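Local atomic coordinates of Exo-poly-alpha-D-galacturonosidase (Thermotoga maritima, PDB entry 3JUR), a protein that probably hydrolyses galacturonosyl linkages of pectin's polygalacturonate backbone, as a heat-active exo-acting glycosidase of family 28 that assembles as a tetramer. Residues D[72-76]-D[114-119]; D[101-105]-D[194-198]. One frame throughout, in Å; residues are numbered along the deposited sequence.

In the fold
Both contacts are largely buried, with one exposed residue each (His75, then Arg197), and meet at neighbouring strands of the right-handed parallel beta-helix: contact 1 pairs strand 68-75 with strand 117-120, and contact 2 uses strand 193-196, the next rung along. Contact 1 is backbone pairing within the helix wall, its chemistry being a ladder of amide bonds with apolar side chains inside and one histidine-serine bond outside. Contact 2 has no backbone ladder; it fastens the small hairpin of strands 103-105 and 108-112 onto that wall through polar side chains and a tyrosine. The two are joined where Tyr118 OH of contact 1 bonds Leu102 O of contact 2, and where Ala119 O probably accepts a hydrogen bond from Tyr196 N.

Contact 1: D[72-76]-D[114-119]; sequences GPIHL and SPLVYA
Residues 74-75 and 117-118 run side by side as parallel strands, Ile74 paired with Val117 and His75 with Tyr118. The amide of Ile74 gives its hydrogen to Leu116 O, N to O 2.7 Å; Ile74 O then accepts from Tyr118 N, 2.9 Å away. Leu76 N to Tyr118 O, at 2.8 Å, completes the alternation. Pro73, which has no N-H to give, fits just ahead of this ladder, its CB 3.6 Å from Pro115 O.

Such stacking of successive turns in parallel register builds the right-handed beta-helix of family 28. Ile74 and Val117 share one face of the sheet, the side that packs on Phe90 and, for Ile74, on Phe47 and Ile51 of helix 44-57; branched aliphatic side chains suit both strand and interior. Leu76 follows, its CD1 3.8 Å from CG1 of Val117.

His75 and Tyr118 occupy the other face. Tyr118 CB already lies against His75 CD2; with CG anti to the backbone N (chi1 -177°) the tyrosine ring follows, its CD2 over one face of the imidazole, toward the rim, and the ring planes are inclined at 56°. The imidazole's NE2-H points almost straight at Ser114 OG, NE2 to OG 2.9 Å, with the oxygen in the ring plane. That hydroxyl passes its own hydrogen to Pro115 O, OG to O 2.7 Å, so a small serine both accepts and donates here and helps fix the imidazole's rotation.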
# COMPACT_ATOMS: atom_id res chain seq x y z
N GLY D 72 -52.48 21.88 17.20
CA GLY D 72 -51.44 22.28 18.14
C GLY D 72 -50.80 21.01 18.68
O GLY D 72 -51.02 19.93 18.13
N PRO D 73 -50.03 21.12 19.79
CA PRO D 73 -49.32 19.95 20.32
C PRO D 73 -50.27 18.81 20.70
O PRO D 73 -51.39 19.06 21.14
CB PRO D 73 -48.62 20.51 21.56
CG PRO D 73 -49.46 21.67 21.97
CD PRO D 73 -49.90 22.29 20.67
N ILE D 74 -49.81 17.58 20.53
CA ILE D 74 -50.58 16.39 20.89
C ILE D 74 -49.98 15.79 22.15
O ILE D 74 -48.78 15.52 22.21
CB ILE D 74 -50.55 15.32 19.75
CG1 ILE D 74 -51.30 15.83 18.52
CG2 ILE D 74 -51.11 13.98 20.23
CD1 ILE D 74 -50.98 15.07 17.24
N HIS D 75 -50.82 15.60 23.16
CA HIS D 75 -50.39 14.99 24.42
C HIS D 75 -50.89 13.56 24.53
O HIS D 75 -52.08 13.30 24.67
CB HIS D 75 -50.84 15.84 25.62
CG HIS D 75 -50.03 17.08 25.81
ND1 HIS D 75 -50.20 17.93 26.89
CD2 HIS D 75 -49.02 17.61 25.07
CE1 HIS D 75 -49.35 18.94 26.79
NE2 HIS D 75 -48.62 18.77 25.70
N LEU D 76 -49.95 12.62 24.44
CA LEU D 76 -50.27 11.20 24.56
C LEU D 76 -50.45 10.81 26.02
O LEU D 76 -50.02 11.52 26.92
CB LEU D 76 -49.18 10.35 23.89
CG LEU D 76 -49.00 10.55 22.38
CD1 LEU D 76 -47.67 9.97 21.90
CD2 LEU D 76 -50.16 9.97 21.58
N SER D 114 -44.52 23.30 25.06
CA SER D 114 -44.74 21.87 24.84
C SER D 114 -44.04 21.37 23.57
O SER D 114 -44.11 22.03 22.54
CB SER D 114 -46.24 21.57 24.76
OG SER D 114 -46.46 20.20 24.43
N PRO D 115 -43.37 20.20 23.65
CA PRO D 115 -43.00 19.52 22.41
C PRO D 115 -44.26 19.24 21.58
O PRO D 115 -45.36 19.18 22.14
CB PRO D 115 -42.39 18.21 22.91
CG PRO D 115 -41.83 18.56 24.23
CD PRO D 115 -42.82 19.52 24.83
N LEU D 116 -44.10 19.08 20.27
CA LEU D 116 -45.25 18.94 19.36
C LEU D 116 -46.01 17.63 19.62
O LEU D 116 -47.24 17.61 19.56
CB LEU D 116 -44.83 19.08 17.89
CG LEU D 116 -43.77 20.10 17.43
CD1 LEU D 116 -43.82 20.28 15.92
CD2 LEU D 116 -43.83 21.45 18.12
N VAL D 117 -45.29 16.56 19.91
CA VAL D 117 -45.89 15.32 20.39
C VAL D 117 -45.22 15.02 21.73
O VAL D 117 -44.00 14.92 21.81
CB VAL D 117 -45.70 14.14 19.40
CG1 VAL D 117 -46.44 12.91 19.89
CG2 VAL D 117 -46.18 14.51 18.01
N TYR D 118 -46.03 14.89 22.78
CA TYR D 118 -45.50 14.86 24.15
C TYR D 118 -46.14 13.78 25.01
O TYR D 118 -47.37 13.64 25.06
CB TYR D 118 -45.71 16.25 24.79
CG TYR D 118 -45.17 16.44 26.21
CD1 TYR D 118 -43.79 16.39 26.47
CD2 TYR D 118 -46.03 16.72 27.27
CE1 TYR D 118 -43.30 16.59 27.76
CE2 TYR D 118 -45.55 16.92 28.56
CZ TYR D 118 -44.18 16.86 28.80
OH TYR D 118 -43.71 17.06 30.07
N ALA D 119 -45.28 13.01 25.68
CA ALA D 119 -45.71 12.08 26.73
C ALA D 119 -44.81 12.24 27.96
O ALA D 119 -43.59 12.25 27.84
CB ALA D 119 -45.68 10.65 26.22

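Contact 2: D[101-105]-D[194-198]; sequences VLTRF and QFYRC
Two side-chain hydrogen bonds join residues 103-104 to strand 194-196. Thr103 OG1 donates to Gln194 OE1 at 2.6 Å, lying in the amide's carbonyl plane on a lone pair, with a C=O...O angle of 114°. Gln194 can reach that far because its chain is extended, CG anti to the backbone N (chi1 -169°) and CD continuing the line. In the second bond Arg104 NE gives its hydrogen to Tyr196 OH, NE to OH 3.2 Å and nearly straight, the phenol oxygen sitting at the edge of the guanidinium, close to its plane. Tyr196 OH also bonds Glu109 OE1; tyrosine suits the place because its ring packs on Leu102 while its hydroxyl meets both Arg104 and Glu109.

The strand axes cross at 118°, 8.9 Å apart at their closest, too distant for a shared ladder. Strand 103-105 belongs to a hairpin with strand 108-112, an excursion between successive strands of the right-handed parallel beta-helix, and these side chains tie it to the helix wall.

Apolar packing is supplied by Leu102, whose CG lies over a face of the Tyr196 ring while CD2 comes within 4.0 Å of ring atom CE2. A leucine in place of Tyr196 would probably leave Arg104 NE without its phenol acceptor and open a gap beside Leu102. In a mixed contact, Leu102 CD2 also rests over one face of the Arg197 guanidinium, 3.5 Å from NH1, while Arg197 NE makes a salt bridge with Asp121 OD1.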
# COMPACT_ATOMS: atom_id res chain seq x y z
N VAL D 101 -44.58 23.02 30.04
CA VAL D 101 -44.52 21.65 30.56
C VAL D 101 -43.08 21.31 30.94
O VAL D 101 -42.14 21.98 30.51
CB VAL D 101 -45.05 20.61 29.53
CG1 VAL D 101 -46.51 20.87 29.20
CG2 VAL D 101 -44.19 20.58 28.25
N LEU D 102 -42.91 20.26 31.75
CA LEU D 102 -41.59 19.74 32.08
C LEU D 102 -40.93 19.24 30.81
O LEU D 102 -41.47 18.37 30.12
CB LEU D 102 -41.67 18.61 33.11
CG LEU D 102 -40.38 17.87 33.48
CD1 LEU D 102 -39.38 18.78 34.21
CD2 LEU D 102 -40.70 16.65 34.32
N THR D 103 -39.76 19.80 30.50
CA THR D 103 -39.04 19.46 29.28
C THR D 103 -37.54 19.72 29.46
O THR D 103 -37.05 19.84 30.60
CB THR D 103 -39.66 20.18 28.02
OG1 THR D 103 -39.11 19.63 26.82
CG2 THR D 103 -39.43 21.69 28.05
N ARG D 104 -36.81 19.81 28.36
CA ARG D 104 -35.37 19.95 28.43
C ARG D 104 -34.89 20.78 27.24
O ARG D 104 -35.42 20.66 26.14
CB ARG D 104 -34.73 18.56 28.44
CG ARG D 104 -33.53 18.44 29.37
CD ARG D 104 -32.91 17.06 29.36
NE ARG D 104 -33.25 16.32 30.57
CZ ARG D 104 -32.45 15.43 31.15
NH1 ARG D 104 -31.24 15.17 30.65
NH2 ARG D 104 -32.86 14.80 32.24
N PHE D 105 -33.90 21.63 27.47
CA PHE D 105 -33.26 22.36 26.36
C PHE D 105 -31.75 22.20 26.42
O PHE D 105 -31.10 22.63 27.38
CB PHE D 105 -33.65 23.84 26.36
CG PHE D 105 -33.25 24.57 25.09
CD1 PHE D 105 -34.13 24.70 24.03
CD2 PHE D 105 -31.97 25.13 24.97
CE1 PHE D 105 -33.77 25.37 22.87
CE2 PHE D 105 -31.59 25.80 23.81
CZ PHE D 105 -32.50 25.93 22.76
N GLN D 194 -41.24 14.10 21.96
CA GLN D 194 -40.56 13.92 23.24
C GLN D 194 -41.31 12.98 24.16
O GLN D 194 -42.49 13.18 24.44
CB GLN D 194 -40.28 15.26 23.93
CG GLN D 194 -39.32 15.18 25.13
CD GLN D 194 -38.97 16.54 25.72
OE1 GLN D 194 -39.76 17.15 26.44
NE2 GLN D 194 -37.76 17.01 25.41
N PHE D 195 -40.62 11.93 24.59
CA PHE D 195 -41.09 11.03 25.64
C PHE D 195 -40.25 11.34 26.87
O PHE D 195 -39.02 11.18 26.84
CB PHE D 195 -40.90 9.57 25.22
CG PHE D 195 -41.60 9.20 23.94
CD1 PHE D 195 -42.93 8.80 23.95
CD2 PHE D 195 -40.93 9.26 22.71
CE1 PHE D 195 -43.60 8.47 22.77
CE2 PHE D 195 -41.58 8.93 21.53
CZ PHE D 195 -42.93 8.54 21.56
N TYR D 196 -40.90 11.79 27.93
CA TYR D 196 -40.20 12.18 29.16
C TYR D 196 -40.51 11.20 30.29
O TYR D 196 -41.66 11.07 30.72
CB TYR D 196 -40.57 13.61 29.55
CG TYR D 196 -39.42 14.38 30.14
CD1 TYR D 196 -38.68 15.27 29.35
CD2 TYR D 196 -39.05 14.21 31.47
CE1 TYR D 196 -37.60 15.97 29.88
CE2 TYR D 196 -37.97 14.91 32.01
CZ TYR D 196 -37.26 15.79 31.22
OH TYR D 196 -36.19 16.47 31.76
N ARG D 197 -39.46 10.52 30.76
CA ARG D 197 -39.55 9.51 31.82
C ARG D 197 -40.59 8.42 31.49
O ARG D 197 -41.48 8.12 32.29
CB ARG D 197 -39.84 10.14 33.19
CG ARG D 197 -38.84 11.21 33.64
CD ARG D 197 -39.03 11.54 35.12
NE ARG D 197 -40.35 12.11 35.40
CZ ARG D 197 -40.57 13.28 35.99
NH1 ARG D 197 -39.56 14.04 36.39
NH2 ARG D 197 -41.82 13.69 36.21
N CYS D 198 -40.46 7.84 30.29
CA CYS D 198 -41.42 6.85 29.82
C CYS D 198 -40.81 5.46 29.75
O CYS D 198 -39.60 5.31 29.65
CB CYS D 198 -41.98 7.25 28.45
SG CYS D 198 -42.93 8.76 28.46